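Local coordinates for putative glucoamylase (PDB 3EU8), which is a putative glucoamylase, probably an exported hydrolase acting on glycosidic bonds of glucans, at residues E60-G65 against H111-E116; A73-I78 against L143-Y148. All coordinates share one frame; numbering follows the deposited sequence.

Contact 1. Residues E60-G65 against H111-E116; sequences EIVTSG and HWWNGE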
loop_
_atom_site.group_PDB
_atom_site.type_symbol
_atom_site.label_atom_id
_atom_site.label_comp_id
_atom_site.label_asym_id
_atom_site.label_seq_id
_atom_site.Cartn_x
_atom_site.Cartn_y
_atom_site.Cartn_z
ATOM N N GLU A 60 0.430 3.651 19.704
ATOM C CA GLU A 60 -0.043 2.325 20.095
ATOM C C GLU A 60 -1.151 1.783 19.154
ATOM O O GLU A 60 -1.497 0.596 19.205
ATOM C CB GLU A 60 -0.509 2.326 21.592
ATOM C CG GLU A 60 -1.851 3.006 21.903
ATOM C CD GLU A 60 -1.796 4.514 21.931
ATOM O OE1 GLU A 60 -0.679 5.103 21.841
ATOM O OE2 GLU A 60 -2.882 5.116 22.081
ATOM N N ILE A 61 -1.733 2.677 18.339
ATOM C CA ILE A 61 -2.728 2.300 17.321
ATOM C C ILE A 61 -2.067 1.574 16.129
ATOM O O ILE A 61 -1.075 2.056 15.576
ATOM C CB ILE A 61 -3.526 3.535 16.839
ATOM C CG1 ILE A 61 -4.151 4.250 18.053
ATOM C CG2 ILE A 61 -4.586 3.168 15.750
ATOM C CD1 ILE A 61 -4.934 3.372 19.045
ATOM N N VAL A 62 -2.603 0.401 15.769
ATOM C CA VAL A 62 -2.029 -0.407 14.737
ATOM C C VAL A 62 -3.036 -0.435 13.589
ATOM O O VAL A 62 -4.239 -0.390 13.789
ATOM C CB VAL A 62 -1.564 -1.823 15.224
ATOM C CG1 VAL A 62 -0.299 -1.724 16.173
ATOM C CG2 VAL A 62 -2.691 -2.628 15.931
ATOM N N THR A 63 -2.512 -0.499 12.388
ATOM C CA THR A 63 -3.311 -0.409 11.166
ATOM C C THR A 63 -3.310 -1.745 10.473
ATOM O O THR A 63 -2.245 -2.364 10.290
ATOM C CB THR A 63 -2.767 0.680 10.204
ATOM O OG1 THR A 63 -3.417 0.573 8.916
ATOM C CG2 THR A 63 -1.294 0.544 10.030
ATOM N N SER A 64 -4.494 -2.194 10.075
ATOM C CA SER A 64 -4.621 -3.462 9.334
ATOM C C SER A 64 -3.928 -3.444 7.939
ATOM O O SER A 64 -3.090 -4.300 7.637
ATOM C CB SER A 64 -6.110 -3.851 9.236
ATOM O OG SER A 64 -6.914 -2.790 8.730
ATOM N N GLY A 65 -4.269 -2.470 7.093
ATOM C CA GLY A 65 -3.674 -2.361 5.774
ATOM C C GLY A 65 -2.159 -2.128 5.792
ATOM O O GLY A 65 -1.391 -2.774 5.040
ATOM N N HIS A 111 -10.085 -0.825 10.219
ATOM C CA HIS A 111 -8.913 -0.036 9.834
ATOM C C HIS A 111 -7.865 -0.032 10.955
ATOM O O HIS A 111 -6.690 -0.372 10.720
ATOM C CB HIS A 111 -9.341 1.376 9.457
ATOM C CG HIS A 111 -8.264 2.205 8.814
ATOM N ND1 HIS A 111 -8.549 3.367 8.130
ATOM C CD2 HIS A 111 -6.921 2.017 8.694
ATOM C CE1 HIS A 111 -7.428 3.881 7.653
ATOM N NE2 HIS A 111 -6.423 3.085 7.982
ATOM N N TRP A 112 -8.297 0.276 12.176
ATOM C CA TRP A 112 -7.399 0.386 13.324
ATOM C C TRP A 112 -7.843 -0.427 14.510
ATOM O O TRP A 112 -9.052 -0.627 14.731
ATOM C CB TRP A 112 -7.284 1.860 13.783
ATOM C CG TRP A 112 -6.689 2.785 12.739
ATOM C CD1 TRP A 112 -5.406 2.795 12.317
ATOM C CD2 TRP A 112 -7.358 3.817 12.005
ATOM N NE1 TRP A 112 -5.222 3.759 11.385
ATOM C CE2 TRP A 112 -6.399 4.410 11.163
ATOM C CE3 TRP A 112 -8.681 4.289 11.955
ATOM C CZ2 TRP A 112 -6.713 5.469 10.258
ATOM C CZ3 TRP A 112 -9.004 5.345 11.028
ATOM C CH2 TRP A 112 -8.023 5.920 10.215
ATOM N N TRP A 113 -6.856 -0.895 15.265
ATOM C CA TRP A 113 -7.041 -1.376 16.636
ATOM C C TRP A 113 -6.037 -0.632 17.518
ATOM O O TRP A 113 -5.032 -0.119 17.032
ATOM C CB TRP A 113 -6.669 -2.852 16.856
ATOM C CG TRP A 113 -7.301 -3.892 16.016
ATOM C CD1 TRP A 113 -8.418 -4.600 16.305
ATOM C CD2 TRP A 113 -6.795 -4.415 14.779
ATOM N NE1 TRP A 113 -8.679 -5.504 15.291
ATOM C CE2 TRP A 113 -7.682 -5.426 14.356
ATOM C CE3 TRP A 113 -5.694 -4.100 13.967
ATOM C CZ2 TRP A 113 -7.483 -6.156 13.171
ATOM C CZ3 TRP A 113 -5.489 -4.821 12.799
ATOM C CH2 TRP A 113 -6.391 -5.839 12.406
ATOM N N ASN A 114 -6.348 -0.595 18.804
ATOM C CA ASN A 114 -5.367 -0.376 19.825
ATOM C C ASN A 114 -4.596 -1.683 19.978
ATOM O O ASN A 114 -5.166 -2.726 20.283
ATOM C CB ASN A 114 -6.043 0.045 21.130
ATOM C CG ASN A 114 -5.043 0.440 22.200
ATOM O OD1 ASN A 114 -3.916 -0.054 22.234
ATOM N ND2 ASN A 114 -5.467 1.309 23.101
ATOM N N GLY A 115 -3.302 -1.618 19.679
ATOM C CA GLY A 115 -2.438 -2.795 19.712
ATOM C C GLY A 115 -2.372 -3.447 21.074
ATOM O O GLY A 115 -2.171 -4.651 21.165
ATOM N N GLU A 116 -2.562 -2.642 22.124
ATOM C CA GLU A 116 -2.476 -3.101 23.521
ATOM C C GLU A 116 -3.745 -3.823 24.011
ATOM O O GLU A 116 -3.686 -4.533 25.020
ATOM C CB GLU A 116 -2.161 -1.938 24.476
ATOM C CG GLU A 116 -0.841 -1.232 24.201
ATOM C CD GLU A 116 -0.628 0.031 25.032
ATOM O OE1 GLU A 116 -1.472 0.379 25.895
ATOM O OE2 GLU A 116 0.436 0.657 24.854
HETATM O O HOH W 1 -3.518 3.259 7.894
#

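Contact 2. Residues A73-I78 against L143-Y148; sequences AILAGI and LAVHQY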
loop_
_atom_site.group_PDB
_atom_site.type_symbol
_atom_site.label_atom_id
_atom_site.label_comp_id
_atom_site.label_asym_id
_atom_site.label_seq_id
_atom_site.Cartn_x
_atom_site.Cartn_y
_atom_site.Cartn_z
ATOM N N ALA A 73 7.095 -6.257 3.683
ATOM C CA ALA A 73 8.456 -5.733 3.921
ATOM C C ALA A 73 9.259 -6.708 4.748
ATOM O O ALA A 73 10.436 -6.877 4.501
ATOM C CB ALA A 73 8.429 -4.361 4.605
ATOM N N ILE A 74 8.619 -7.342 5.736
ATOM C CA ILE A 74 9.309 -8.317 6.612
ATOM C C ILE A 74 9.692 -9.577 5.826
ATOM O O ILE A 74 10.798 -10.087 6.012
ATOM C CB ILE A 74 8.494 -8.670 7.859
ATOM C CG1 ILE A 74 8.482 -7.455 8.818
ATOM C CG2 ILE A 74 9.078 -9.912 8.592
ATOM C CD1 ILE A 74 7.390 -7.522 9.893
ATOM N N LEU A 75 8.807 -10.066 4.970
ATOM C CA LEU A 75 9.146 -11.164 4.015
ATOM C C LEU A 75 10.407 -10.882 3.224
ATOM O O LEU A 75 11.318 -11.747 3.141
ATOM C CB LEU A 75 8.042 -11.399 2.982
ATOM C CG LEU A 75 6.893 -12.291 3.386
ATOM C CD1 LEU A 75 5.804 -12.308 2.317
ATOM C CD2 LEU A 75 7.383 -13.684 3.763
ATOM N N ALA A 76 10.452 -9.682 2.627
ATOM C CA ALA A 76 11.673 -9.227 1.923
ATOM C C ALA A 76 12.919 -9.361 2.808
ATOM O O ALA A 76 13.964 -9.814 2.341
ATOM C CB ALA A 76 11.537 -7.791 1.446
ATOM N N GLY A 77 12.802 -8.951 4.069
ATOM C CA GLY A 77 13.899 -9.015 5.032
ATOM C C GLY A 77 14.364 -10.407 5.391
ATOM O O GLY A 77 15.560 -10.656 5.475
ATOM N N ILE A 78 13.417 -11.316 5.605
ATOM C CA ILE A 78 13.719 -12.742 5.833
ATOM C C ILE A 78 14.486 -13.279 4.610
ATOM O O ILE A 78 15.525 -13.957 4.755
ATOM C CB ILE A 78 12.398 -13.565 6.108
ATOM C CG1 ILE A 78 11.689 -13.027 7.370
ATOM C CG2 ILE A 78 12.646 -15.145 6.161
ATOM C CD1 ILE A 78 10.319 -13.607 7.697
ATOM N N LEU A 143 -1.496 -13.451 2.130
ATOM C CA LEU A 143 -1.429 -14.503 1.079
ATOM C C LEU A 143 -0.006 -14.696 0.481
ATOM O O LEU A 143 0.345 -15.778 0.050
ATOM C CB LEU A 143 -2.484 -14.231 -0.027
ATOM C CG LEU A 143 -3.987 -14.298 0.347
ATOM C CD1 LEU A 143 -4.824 -14.077 -0.914
ATOM C CD2 LEU A 143 -4.373 -15.590 1.061
ATOM N N ALA A 144 0.803 -13.641 0.465
ATOM C CA ALA A 144 2.216 -13.735 0.034
ATOM C C ALA A 144 3.034 -14.555 1.064
ATOM O O ALA A 144 3.815 -15.390 0.697
ATOM C CB ALA A 144 2.807 -12.338 -0.145
ATOM N N VAL A 145 2.820 -14.308 2.341
ATOM C CA VAL A 145 3.466 -15.074 3.430
ATOM C C VAL A 145 3.053 -16.506 3.369
ATOM O O VAL A 145 3.905 -17.347 3.450
ATOM C CB VAL A 145 3.120 -14.543 4.817
ATOM C CG1 VAL A 145 3.828 -15.343 5.923
ATOM C CG2 VAL A 145 3.460 -13.039 4.889
ATOM N N HIS A 146 1.759 -16.780 3.156
ATOM C CA HIS A 146 1.284 -18.162 2.938
ATOM C C HIS A 146 2.095 -18.892 1.855
ATOM O O HIS A 146 2.615 -20.014 2.074
ATOM C CB HIS A 146 -0.192 -18.176 2.559
ATOM C CG HIS A 146 -0.745 -19.559 2.336
ATOM N ND1 HIS A 146 -0.636 -20.232 1.133
ATOM C CD2 HIS A 146 -1.410 -20.391 3.170
ATOM C CE1 HIS A 146 -1.188 -21.427 1.255
ATOM N NE2 HIS A 146 -1.652 -21.551 2.484
ATOM N N GLN A 147 2.207 -18.271 0.685
ATOM C CA GLN A 147 2.987 -18.868 -0.407
ATOM C C GLN A 147 4.485 -19.001 -0.092
ATOM O O GLN A 147 5.092 -19.979 -0.456
ATOM C CB GLN A 147 2.784 -18.086 -1.718
ATOM C CG GLN A 147 1.320 -18.163 -2.258
ATOM C CD GLN A 147 0.818 -19.582 -2.438
ATOM O OE1 GLN A 147 0.145 -20.171 -1.542
ATOM N NE2 GLN A 147 1.152 -20.162 -3.594
ATOM N N TYR A 148 5.076 -18.028 0.591
ATOM C CA TYR A 148 6.503 -18.131 1.016
ATOM C C TYR A 148 6.758 -19.360 1.918
ATOM O O TYR A 148 7.808 -20.026 1.838
ATOM C CB TYR A 148 6.918 -16.837 1.741
ATOM C CG TYR A 148 8.413 -16.646 1.885
ATOM C CD1 TYR A 148 9.236 -16.520 0.747
ATOM C CD2 TYR A 148 9.007 -16.566 3.133
ATOM C CE1 TYR A 148 10.594 -16.345 0.867
ATOM C CE2 TYR A 148 10.381 -16.391 3.261
ATOM C CZ TYR A 148 11.158 -16.284 2.121
ATOM O OH TYR A 148 12.498 -16.090 2.240
#

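Contact 1. Residues E60-G65 against H111-E116
Trp113 O takes the amide of Val62 at 2.8 Å, nearly in line with its carbonyl, and also receives the CA-H of Ile61. Val62 O answers by accepting from Trp113 N at 3.0 Å, so Val62 and Trp113 form the hydrogen-bonded pair, with non-hydrogen-bonded pairs Ile61-Asn114 and Thr63-Trp112 flanking it. Further bonds follow at the ends, from Ser64 N to His111 O and from Gly115 N to Glu60 O. On the face of Ile61 and Thr63, CG2 of Ile61 reaches CD1 of Trp112 at 3.5 Å, and one face of that indole carries His111, whose CG sits 3.5 Å above its centre. A water bridges Thr63 OG1 and His111 NE2, at 2.9 Å from each, lying in the imidazole plane. On the other face, CG2 of Val62 meets CE3 of Trp113, and CZ3 of the same ring comes obliquely to within 3.7 Å of Ser64 CB; Trp113 NE1 bonds to Asp103 O. Asn114 CG stands anti to its backbone N (chi1 -174°), and OD1 accepts from Glu116 N at 2.9 Å, an Asx turn. The whole is a short two-stranded antiparallel sheet, its strands far apart in sequence, the first running directly into a helix with Thr63 as N-cap.

Contact 2. Residues A73-I78 against L143-Y148
Leu75 splits its two methyls between neighbouring turns of the facing helix. CD1 meets CG2 of Val145 at 3.6 Å and CB of Ala144 at 3.9 Å, whereas CD2 comes within 3.4 Å of CD2 of Tyr148, approaching the ring obliquely. Leu75 and Tyr148 slide past each other in opposite directions. The tyrosine ring gets there because its CG is anti to the backbone N (chi1 -164°), which carries the ring across to the helix of Ile78. There CG2 of Ile78 lies at the ring edge, near its plane, 3.9 Å from CE2. Beyond this first shell, the phenol OH is hydrogen-bonded to Asp79 OD1, which ties the tip of the ring to the C-terminal end of helix 64-79. Met92 of helix 85-101 touches both Leu75 and Val145, while helix 406-412 supplies Leu407 against Leu75 and Leu410 against Ala144 and Tyr148. The short segment axes come no closer than 10.5 Å and run at 24° to each other, near-parallel as neighbours in one layer of a six-hairpin alpha/alpha barrel would be. Cohesion between the two segments is therefore apolar, through aliphatic and aromatic carbon, with the one polar group of the ring directed to a carboxylate beyond them.

Overall arrangement
Helix 64-79 joins the two contacts: contact 1 lies at its N-terminal start, where strand 61-63 passes into it, and contact 2 packs its later turns against helix 132-149. That second helix also reaches contact 1, since Glu134 near its start touches Thr63, Ser64 and His111, so the same helix pair spans both places. Their centres lie about 20 Å apart and their nearest atoms about 9 Å, without touching. Contact 1 is partly buried, and a 1,2-ethanediol, probably from the crystallisation liquor, lies about 3 Å from the side chain of Ile61; contact 2 is buried between helices. The potassium site at Ser11 and Thr14 involves neither contact.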